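Cytosolic IMP-GMP specific 5'-nucleotidase (PDB 4OHF) is a cytosolic nucleotidase of the HAD superfamily that breaks down selected nucleoside 5'-monophosphates, probably IMP and GMP above all, with magnesium in its active site. Local coordinates at residues B[83-86]-B[87-91]; B[415-418]-B[419-422]. All blocks are in the same frame, centred on the assembly; numbering follows the deposited sequence.

Contact 1. Residues B[83-86]-B[87-91]; sequences KLSR and YGAIR. With 5GP (guanosine-5'-monophosphate), chain E.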
loop_
_atom_site.group_PDB
_atom_site.type_symbol
_atom_site.label_atom_id
_atom_site.label_comp_id
_atom_site.label_asym_id
_atom_site.label_seq_id
_atom_site.Cartn_x
_atom_site.Cartn_y
_atom_site.Cartn_z
ATOM N N LYS B 83 21.300 -13.675 -6.991
ATOM C CA LYS B 83 20.790 -14.802 -7.778
ATOM C C LYS B 83 19.721 -15.393 -6.837
ATOM O O LYS B 83 20.055 -15.997 -5.814
ATOM C CB LYS B 83 21.892 -15.848 -7.989
ATOM C CG LYS B 83 21.917 -16.577 -9.347
ATOM C CD LYS B 83 20.662 -17.360 -9.669
ATOM C CE LYS B 83 20.805 -18.122 -10.978
ATOM N NZ LYS B 83 21.857 -19.172 -10.919
ATOM N N LEU B 84 18.451 -15.224 -7.173
ATOM C CA LEU B 84 17.377 -15.722 -6.320
ATOM C C LEU B 84 16.684 -16.987 -6.808
ATOM O O LEU B 84 16.711 -17.310 -7.989
ATOM C CB LEU B 84 16.327 -14.630 -6.131
ATOM C CG LEU B 84 16.505 -13.563 -5.050
ATOM C CD1 LEU B 84 17.963 -13.233 -4.812
ATOM C CD2 LEU B 84 15.733 -12.340 -5.479
ATOM N N SER B 85 16.056 -17.699 -5.880
ATOM C CA SER B 85 15.318 -18.917 -6.196
ATOM C C SER B 85 13.928 -18.420 -6.487
ATOM O O SER B 85 13.642 -17.246 -6.263
ATOM C CB SER B 85 15.256 -19.840 -4.989
ATOM O OG SER B 85 14.384 -19.297 -4.004
ATOM N N ARG B 86 13.051 -19.300 -6.957
ATOM C CA ARG B 86 11.693 -18.871 -7.278
ATOM C C ARG B 86 10.954 -18.247 -6.099
ATOM O O ARG B 86 10.041 -17.462 -6.297
ATOM C CB ARG B 86 10.861 -20.027 -7.848
ATOM C CG ARG B 86 10.509 -21.128 -6.872
ATOM C CD ARG B 86 9.051 -21.574 -7.078
ATOM N NE ARG B 86 8.767 -22.043 -8.438
ATOM C CZ ARG B 86 7.843 -21.508 -9.241
ATOM N NH1 ARG B 86 7.110 -20.481 -8.819
ATOM N NH2 ARG B 86 7.653 -21.990 -10.468
ATOM N N TYR B 87 11.342 -18.583 -4.873
ATOM C CA TYR B 87 10.675 -18.009 -3.712
ATOM C C TYR B 87 11.482 -16.890 -3.088
ATOM O O TYR B 87 11.206 -16.462 -1.972
ATOM C CB TYR B 87 10.380 -19.096 -2.670
ATOM C CG TYR B 87 9.353 -20.095 -3.154
ATOM C CD1 TYR B 87 9.568 -21.469 -3.033
ATOM C CD2 TYR B 87 8.188 -19.660 -3.786
ATOM C CE1 TYR B 87 8.660 -22.379 -3.535
ATOM C CE2 TYR B 87 7.274 -20.561 -4.292
ATOM C CZ TYR B 87 7.518 -21.921 -4.167
ATOM O OH TYR B 87 6.631 -22.810 -4.718
ATOM N N GLY B 88 12.484 -16.413 -3.812
ATOM C CA GLY B 88 13.299 -15.329 -3.304
ATOM C C GLY B 88 14.435 -15.739 -2.388
ATOM O O GLY B 88 14.940 -14.905 -1.651
ATOM N N ALA B 89 14.837 -17.007 -2.420
ATOM C CA ALA B 89 15.946 -17.453 -1.583
ATOM C C ALA B 89 17.260 -17.060 -2.248
ATOM O O ALA B 89 17.441 -17.254 -3.452
ATOM C CB ALA B 89 15.889 -18.956 -1.385
ATOM N N ILE B 90 18.178 -16.501 -1.466
ATOM C CA ILE B 90 19.464 -16.095 -2.002
ATOM C C ILE B 90 20.360 -17.302 -2.242
ATOM O O ILE B 90 20.883 -17.900 -1.306
ATOM C CB ILE B 90 20.181 -15.110 -1.061
ATOM C CG1 ILE B 90 19.346 -13.841 -0.917
ATOM C CG2 ILE B 90 21.562 -14.764 -1.617
ATOM C CD1 ILE B 90 19.979 -12.792 -0.051
ATOM N N ARG B 91 20.515 -17.657 -3.511
ATOM C CA ARG B 91 21.357 -18.768 -3.912
ATOM C C ARG B 91 22.802 -18.283 -3.826
ATOM O O ARG B 91 23.681 -18.973 -3.303
ATOM C CB ARG B 91 21.006 -19.186 -5.342
ATOM C CG ARG B 91 22.068 -20.021 -6.041
ATOM C CD ARG B 91 22.352 -21.307 -5.302
ATOM N NE ARG B 91 23.417 -22.063 -5.949
ATOM C CZ ARG B 91 23.866 -23.236 -5.518
ATOM N NH1 ARG B 91 23.344 -23.795 -4.434
ATOM N NH2 ARG B 91 24.844 -23.843 -6.172
HETATM P P 5GP E . 1.104 -13.598 -2.741
HETATM O O1P 5GP E . -0.044 -12.743 -3.165
HETATM O O2P 5GP E . 1.046 -14.971 -3.370
HETATM O O3P 5GP E . 1.203 -13.730 -1.225
HETATM O "O5'" 5GP E . 2.480 -12.878 -3.162
HETATM C "C5'" 5GP E . 2.775 -12.568 -4.526
HETATM C "C4'" 5GP E . 4.137 -13.122 -4.936
HETATM O "O4'" 5GP E . 4.349 -14.527 -4.760
HETATM C "C3'" 5GP E . 4.560 -12.878 -6.400
HETATM O "O3'" 5GP E . 4.661 -11.465 -6.770
HETATM C "C2'" 5GP E . 5.874 -13.631 -6.425
HETATM O "O2'" 5GP E . 6.983 -12.709 -6.111
HETATM C "C1'" 5GP E . 5.660 -14.767 -5.379
HETATM N N9 5GP E . 5.689 -16.168 -5.992
HETATM C C8 5GP E . 6.757 -16.942 -6.262
HETATM N N7 5GP E . 6.383 -18.134 -6.806
HETATM C C5 5GP E . 5.023 -18.104 -6.875
HETATM C C6 5GP E . 4.022 -19.004 -7.325
HETATM O O6 5GP E . 4.355 -20.120 -7.791
HETATM N N1 5GP E . 2.687 -18.637 -7.244
HETATM C C2 5GP E . 2.304 -17.437 -6.745
HETATM N N2 5GP E . 0.991 -17.107 -6.677
HETATM N N3 5GP E . 3.259 -16.533 -6.298
HETATM C C4 5GP E . 4.597 -16.860 -6.357
#
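Ser85 and Ala89 face each other across a tight reversal of the chain, and most of its hydrogen bonds gather on Ser85. Its O takes Gly88 N at 2.8 Å, closing a type I turn, while Ser85 N donates to Ala89 O. With Gly88 in the left-handed region (phi 84°), this is the type I turn plus G1 bulge of a 3:5 hairpin. The hydroxyl works from inside: chi1 of 71° sets OG between the backbone N and carbonyl carbon, where it accepts from Ala89 N at 2.8 Å and from Tyr87 N at 3.2 Å, the latter an ST turn. Further down, Arg91 N reaches Lys83 O at 2.9 Å.

The apolar contact is Leu84 CD1 against Ile90 CG1, 4.2 Å apart, in a non-hydrogen-bonded pair.

At the tip, Arg86 bends at chi2 and chi3 so that CD lies over one face of the Tyr87 ring, a CH-pi contact 3.5 Å from the centroid. The guanidinium runs on to the GMP base: NH1 makes a weak bond to N7 at 3.2 Å, in the guanidinium plane. Tyr87 OH bonds Asp424 of the second subunit.

The hairpin joins strands 80-84 and 90-95 of an antiparallel sheet; Ile90 packs on helix 102-109, while Leu84 and Arg86 meet helix 418-426.

Contact 2. Residues B[415-418]-B[419-422]; sequences EESY and FAYQ. With 5GP (guanosine-5'-monophosphate), chain E.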
loop_
_atom_site.group_PDB
_atom_site.type_symbol
_atom_site.label_atom_id
_atom_site.label_comp_id
_atom_site.label_asym_id
_atom_site.label_seq_id
_atom_site.Cartn_x
_atom_site.Cartn_y
_atom_site.Cartn_z
ATOM N N GLU B 415 16.760 -25.973 -7.234
ATOM C CA GLU B 415 15.440 -25.465 -7.582
ATOM C C GLU B 415 15.487 -24.427 -8.675
ATOM O O GLU B 415 16.551 -24.052 -9.179
ATOM C CB GLU B 415 14.721 -24.864 -6.370
ATOM C CG GLU B 415 15.622 -24.493 -5.220
ATOM C CD GLU B 415 14.854 -23.917 -4.045
ATOM O OE1 GLU B 415 13.801 -24.493 -3.674
ATOM O OE2 GLU B 415 15.315 -22.894 -3.487
ATOM N N GLU B 416 14.308 -23.953 -9.033
ATOM C CA GLU B 416 14.203 -22.965 -10.077
ATOM C C GLU B 416 14.689 -21.588 -9.636
ATOM O O GLU B 416 14.602 -21.220 -8.465
ATOM C CB GLU B 416 12.757 -22.894 -10.550
ATOM C CG GLU B 416 12.166 -24.251 -10.801
ATOM C CD GLU B 416 10.724 -24.162 -11.180
ATOM O OE1 GLU B 416 10.441 -23.770 -12.335
ATOM O OE2 GLU B 416 9.873 -24.465 -10.315
ATOM N N SER B 417 15.226 -20.841 -10.589
ATOM C CA SER B 417 15.696 -19.508 -10.306
ATOM C C SER B 417 14.463 -18.615 -10.306
ATOM O O SER B 417 13.407 -18.984 -10.838
ATOM C CB SER B 417 16.686 -19.050 -11.382
ATOM O OG SER B 417 16.068 -18.993 -12.648
ATOM N N TYR B 418 14.588 -17.459 -9.675
ATOM C CA TYR B 418 13.493 -16.517 -9.619
ATOM C C TYR B 418 13.088 -16.178 -11.059
ATOM O O TYR B 418 11.905 -15.990 -11.347
ATOM C CB TYR B 418 13.935 -15.260 -8.844
ATOM C CG TYR B 418 12.913 -14.141 -8.835
ATOM C CD1 TYR B 418 11.674 -14.305 -8.210
ATOM C CD2 TYR B 418 13.150 -12.960 -9.525
ATOM C CE1 TYR B 418 10.699 -13.327 -8.286
ATOM C CE2 TYR B 418 12.187 -11.978 -9.614
ATOM C CZ TYR B 418 10.960 -12.163 -8.996
ATOM O OH TYR B 418 9.996 -11.188 -9.110
ATOM N N PHE B 419 14.065 -16.105 -11.963
ATOM C CA PHE B 419 13.748 -15.806 -13.350
ATOM C C PHE B 419 12.929 -16.951 -13.963
ATOM O O PHE B 419 12.053 -16.723 -14.813
ATOM C CB PHE B 419 15.013 -15.558 -14.173
ATOM C CG PHE B 419 14.745 -15.391 -15.651
ATOM C CD1 PHE B 419 14.982 -16.436 -16.541
ATOM C CD2 PHE B 419 14.207 -14.205 -16.146
ATOM C CE1 PHE B 419 14.680 -16.303 -17.904
ATOM C CE2 PHE B 419 13.899 -14.057 -17.498
ATOM C CZ PHE B 419 14.136 -15.108 -18.383
ATOM N N ALA B 420 13.211 -18.177 -13.535
ATOM C CA ALA B 420 12.469 -19.330 -14.029
ATOM C C ALA B 420 10.996 -19.168 -13.655
ATOM O O ALA B 420 10.111 -19.409 -14.472
ATOM C CB ALA B 420 13.023 -20.611 -13.431
ATOM N N TYR B 421 10.743 -18.755 -12.418
ATOM C CA TYR B 421 9.380 -18.542 -11.947
ATOM C C TYR B 421 8.671 -17.507 -12.823
ATOM O O TYR B 421 7.533 -17.712 -13.241
ATOM C CB TYR B 421 9.372 -18.087 -10.469
ATOM C CG TYR B 421 8.310 -17.040 -10.165
ATOM C CD1 TYR B 421 8.639 -15.683 -10.074
ATOM C CD2 TYR B 421 6.957 -17.393 -10.075
ATOM C CE1 TYR B 421 7.647 -14.700 -9.914
ATOM C CE2 TYR B 421 5.957 -16.421 -9.914
ATOM C CZ TYR B 421 6.305 -15.083 -9.837
ATOM O OH TYR B 421 5.306 -14.142 -9.704
ATOM N N GLN B 422 9.347 -16.393 -13.087
ATOM C CA GLN B 422 8.776 -15.333 -13.911
ATOM C C GLN B 422 8.366 -15.874 -15.268
ATOM O O GLN B 422 7.249 -15.629 -15.740
ATOM C CB GLN B 422 9.778 -14.204 -14.105
ATOM C CG GLN B 422 9.931 -13.272 -12.928
ATOM C CD GLN B 422 10.824 -12.089 -13.279
ATOM O OE1 GLN B 422 12.057 -12.200 -13.284
ATOM N NE2 GLN B 422 10.205 -10.954 -13.607
HETATM P P 5GP E . 1.104 -13.598 -2.741
HETATM O O1P 5GP E . -0.044 -12.743 -3.165
HETATM O O2P 5GP E . 1.046 -14.971 -3.370
HETATM O O3P 5GP E . 1.203 -13.730 -1.225
HETATM O "O5'" 5GP E . 2.480 -12.878 -3.162
HETATM C "C5'" 5GP E . 2.775 -12.568 -4.526
HETATM C "C4'" 5GP E . 4.137 -13.122 -4.936
HETATM O "O4'" 5GP E . 4.349 -14.527 -4.760
HETATM C "C3'" 5GP E . 4.560 -12.878 -6.400
HETATM O "O3'" 5GP E . 4.661 -11.465 -6.770
HETATM C "C2'" 5GP E . 5.874 -13.631 -6.425
HETATM O "O2'" 5GP E . 6.983 -12.709 -6.111
HETATM C "C1'" 5GP E . 5.660 -14.767 -5.379
HETATM N N9 5GP E . 5.689 -16.168 -5.992
HETATM C C8 5GP E . 6.757 -16.942 -6.262
HETATM N N7 5GP E . 6.383 -18.134 -6.806
HETATM C C5 5GP E . 5.023 -18.104 -6.875
HETATM C C6 5GP E . 4.022 -19.004 -7.325
HETATM O O6 5GP E . 4.355 -20.120 -7.791
HETATM N N1 5GP E . 2.687 -18.637 -7.244
HETATM C C2 5GP E . 2.304 -17.437 -6.745
HETATM N N2 5GP E . 0.991 -17.107 -6.677
HETATM N N3 5GP E . 3.259 -16.533 -6.298
HETATM C C4 5GP E . 4.597 -16.860 -6.357
#
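Phe419 CB lies 3.7 Å from Tyr418 C at the start of the second segment, and Ser417 OG is also near; CG stands anti to the backbone N (chi1 174°). The side chain packs on Arg70 and Val409.

Ala420 points back at the chain entering the helix. Its N donates to Ser417 OG at 3.1 Å, the capping bond, and makes a weaker, more bent bond to Ser417 O. The serine hydroxyl also pairs with Val409 O, so the cap is itself tied to the preceding chain. Ala420 CB meets Glu416 CB at 3.7 Å, an apolar contact just outside the cap.

Tyr421 adds the first i to i+4 bond, N to Ser417 O at 3.1 Å. Its ring runs beside that of Tyr418, both pointing the same way, with the planes 35° apart and CE1 of Tyr418 3.6 Å from CD1 of Tyr421. GMP occupies one face of the Tyr421 ring, its C8 above the plane and displaced toward the rim; Tyr421 OH lies against the ribose, 3.4 Å from C2'.

Gln422 repeats the helical bond, N to Tyr418 O at 3.1 Å. Its CG sits over a face of the Tyr418 ring near the rim, and OE1 lies 3.7 Å from Tyr418 CE2, the amide and ring planes only 22° apart.

Together this is a serine N-cap and first helical turn, whose Tyr421 forms an aromatic wall of the GMP pocket.

How the contacts relate
Contact 1 and contact 2, with centres 8 Å apart, meet the same GMP, the hairpin tip reaching its base and Tyr421 lying against both base and ribose. Leu84 O lies 2.7 Å from Tyr418 N, a probable hydrogen bond that ties the hairpin to the start of the helix. A salt bridge from Arg86 NE to Glu416 OE2, 3.3 Å, holds the arginine beside the pocket, where its NH1 packs 3.3 Å from Tyr421 CD2. Arg86 of the second subunit also bonds this GMP, placing the pocket at a subunit interface. The magnesium site is made by Asp23, Asp25 and Asp303, none of them in this pocket, which is consistent with an allosteric GMP site.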